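Local coordinates for putative tetR family transcriptional regulator (PDB 2Q24), which probably binds DNA as a TetR-family transcriptional regulator and forms a dimer unusual among proteins of that family, at the interface of chains A and B. Residues are numbered along the deposited sequence; one frame, centred on the assembly and turned at random. Chains: chain A/B, Putative tetR family transcriptional regulator.

The interface of chains A and B. Residues chain A 63, 67, 120-125; chain B 63, 67, 120-123, 125.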
# COMPACT_ATOMS: atom_id res chain seq x y z
N GLU A 63 13.12 0.92 6.35
CA GLU A 63 11.70 1.23 6.15
C GLU A 63 11.26 0.84 4.72
O GLU A 63 10.17 0.27 4.53
CB GLU A 63 11.40 2.70 6.43
CG GLU A 63 9.99 3.09 5.92
CD GLU A 63 9.57 4.53 6.22
OE1 GLU A 63 9.44 4.89 7.40
OE2 GLU A 63 9.32 5.29 5.24
N ARG A 67 8.39 -1.82 3.73
CA ARG A 67 7.27 -1.40 2.88
C ARG A 67 7.18 -2.24 1.61
O ARG A 67 6.09 -2.55 1.13
CB ARG A 67 7.46 0.09 2.52
CG ARG A 67 7.14 0.95 3.76
CD ARG A 67 7.42 2.46 3.54
NE ARG A 67 6.48 3.12 2.60
CZ ARG A 67 6.51 4.42 2.29
NH1 ARG A 67 7.47 5.22 2.78
NH2 ARG A 67 5.61 4.92 1.44
N ASP A 120 8.72 5.59 11.33
CA ASP A 120 7.48 4.80 11.30
C ASP A 120 7.51 3.94 10.06
O ASP A 120 7.01 4.33 9.00
CB ASP A 120 6.21 5.65 11.32
CG ASP A 120 4.93 4.81 11.26
OD1 ASP A 120 4.97 3.62 11.66
OD2 ASP A 120 3.88 5.33 10.84
N PRO A 121 8.11 2.76 10.19
CA PRO A 121 8.17 1.89 9.03
C PRO A 121 6.77 1.35 8.68
O PRO A 121 6.52 1.03 7.53
CB PRO A 121 9.08 0.74 9.48
CG PRO A 121 9.11 0.81 10.97
CD PRO A 121 8.75 2.19 11.38
N TYR A 122 5.90 1.25 9.68
CA TYR A 122 4.64 0.52 9.52
C TYR A 122 3.56 1.28 8.78
O TYR A 122 2.82 0.69 7.98
CB TYR A 122 4.13 0.06 10.91
CG TYR A 122 5.19 -0.82 11.58
CD1 TYR A 122 5.66 -1.95 10.94
CD2 TYR A 122 5.79 -0.44 12.78
CE1 TYR A 122 6.66 -2.75 11.50
CE2 TYR A 122 6.77 -1.24 13.36
CZ TYR A 122 7.19 -2.39 12.71
OH TYR A 122 8.16 -3.21 13.24
N GLY A 123 3.43 2.57 9.06
CA GLY A 123 2.40 3.42 8.40
C GLY A 123 1.05 2.70 8.38
O GLY A 123 0.56 2.27 9.42
N ASP A 124 0.47 2.56 7.18
CA ASP A 124 -0.85 1.97 7.03
C ASP A 124 -0.76 0.53 6.56
O ASP A 124 -1.71 -0.01 5.94
CB ASP A 124 -1.76 2.83 6.11
CG ASP A 124 -2.33 4.08 6.82
OD1 ASP A 124 -3.56 4.16 7.03
OD2 ASP A 124 -1.59 4.94 7.22
N SER A 125 0.34 -0.15 6.91
CA SER A 125 0.57 -1.53 6.42
C SER A 125 -0.55 -2.47 6.87
O SER A 125 -1.00 -3.32 6.07
CB SER A 125 1.91 -2.07 6.94
OG SER A 125 2.97 -1.33 6.37
N GLU B 63 4.88 12.66 5.64
CA GLU B 63 5.03 11.27 5.13
C GLU B 63 3.84 10.39 5.50
O GLU B 63 3.26 9.70 4.63
CB GLU B 63 6.33 10.62 5.62
CG GLU B 63 6.36 9.16 5.23
CD GLU B 63 7.65 8.46 5.51
OE1 GLU B 63 8.69 9.12 5.65
OE2 GLU B 63 7.58 7.21 5.62
N ARG B 67 1.13 8.61 2.97
CA ARG B 67 0.97 7.16 2.97
C ARG B 67 -0.44 6.76 3.29
O ARG B 67 -0.97 5.78 2.75
CB ARG B 67 1.92 6.54 4.00
CG ARG B 67 3.37 6.61 3.55
CD ARG B 67 4.35 6.08 4.61
NE ARG B 67 4.15 4.66 4.90
CZ ARG B 67 4.93 3.93 5.67
NH1 ARG B 67 5.97 4.51 6.28
NH2 ARG B 67 4.66 2.64 5.86
N ASP B 120 11.54 9.14 2.78
CA ASP B 120 10.99 8.72 1.47
C ASP B 120 9.52 8.48 1.61
O ASP B 120 9.11 7.41 2.08
CB ASP B 120 11.71 7.46 0.91
CG ASP B 120 10.93 6.82 -0.27
OD1 ASP B 120 10.34 7.56 -1.10
OD2 ASP B 120 10.91 5.58 -0.35
N PRO B 121 8.71 9.48 1.22
CA PRO B 121 7.27 9.36 1.40
C PRO B 121 6.66 8.30 0.48
O PRO B 121 5.61 7.77 0.82
CB PRO B 121 6.74 10.75 1.02
CG PRO B 121 7.84 11.43 0.30
CD PRO B 121 9.12 10.76 0.62
N TYR B 122 7.33 7.97 -0.62
CA TYR B 122 6.66 7.30 -1.76
C TYR B 122 6.68 5.82 -1.64
O TYR B 122 5.69 5.17 -1.99
CB TYR B 122 7.33 7.69 -3.10
CG TYR B 122 7.29 9.17 -3.33
CD1 TYR B 122 6.08 9.83 -3.49
CD2 TYR B 122 8.47 9.92 -3.30
CE1 TYR B 122 6.01 11.21 -3.68
CE2 TYR B 122 8.42 11.32 -3.48
CZ TYR B 122 7.18 11.94 -3.67
OH TYR B 122 7.10 13.30 -3.85
N GLY B 123 7.80 5.27 -1.20
CA GLY B 123 7.89 3.81 -1.00
C GLY B 123 7.39 3.09 -2.25
O GLY B 123 7.82 3.40 -3.37
N SER B 125 4.31 3.12 -3.27
CA SER B 125 2.96 3.68 -3.63
C SER B 125 2.52 3.44 -5.09
O SER B 125 1.36 3.08 -5.34
CB SER B 125 2.82 5.20 -3.32
OG SER B 125 3.16 5.42 -1.98
O HOH W 1 2.90 3.92 0.34
O HOH W 2 11.28 7.47 4.93
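A:Arg67 and B:Arg67 stack across the two-fold axis of the dimer, guanidinium planes 1° apart, with A:Arg67 CZ 3.5 Å from B:Arg67 NE. Against the other face of A:Arg67, offset toward the rim, rests the CA of B:Gly123. The edge is gripped by the partner's loop: A:Arg67 NH2 gives a nearly straight hydrogen bond to B:Pro121 O (2.9 Å), in the guanidinium plane but from above the carbonyl plane. A:Arg67 NH1 makes a more bent one to B:Asp120 O (2.8 Å), nearly along the C=O axis. Both carboxylates join in, A:Arg67 NH1 forming salt bridges with A:Glu63 OE2 (3.1 Å) and B:Glu63 OE2 (3.5 Å); these acceptors would offset the like charges of the stack. The glutamates meet tip to tip, A:Glu63 OE2 2.6 Å from B:Glu63 OE2, which would be consistent with a proton shared between them. An alanine here, without the stack, carbonyl bonds and salt bridges of A:Arg67, would probably loosen the grip on the partner's loop and leave the acidic pair less well compensated. The chain of A:Arg67 turns at chi3 (69°), which sets its guanidinium flat over that of its twin. Further out, B:Asp120 OD1 accepts from B:Tyr122 N, which probably helps to hold the loop in shape, and a water links A:Arg67 NH2 to B:Ser125 OG. The arginines and glutamates project from helix 58-75, whereas the carbonyls belong to the loop leading into helix 125-142, so each subunit's helix docks against the other's loop.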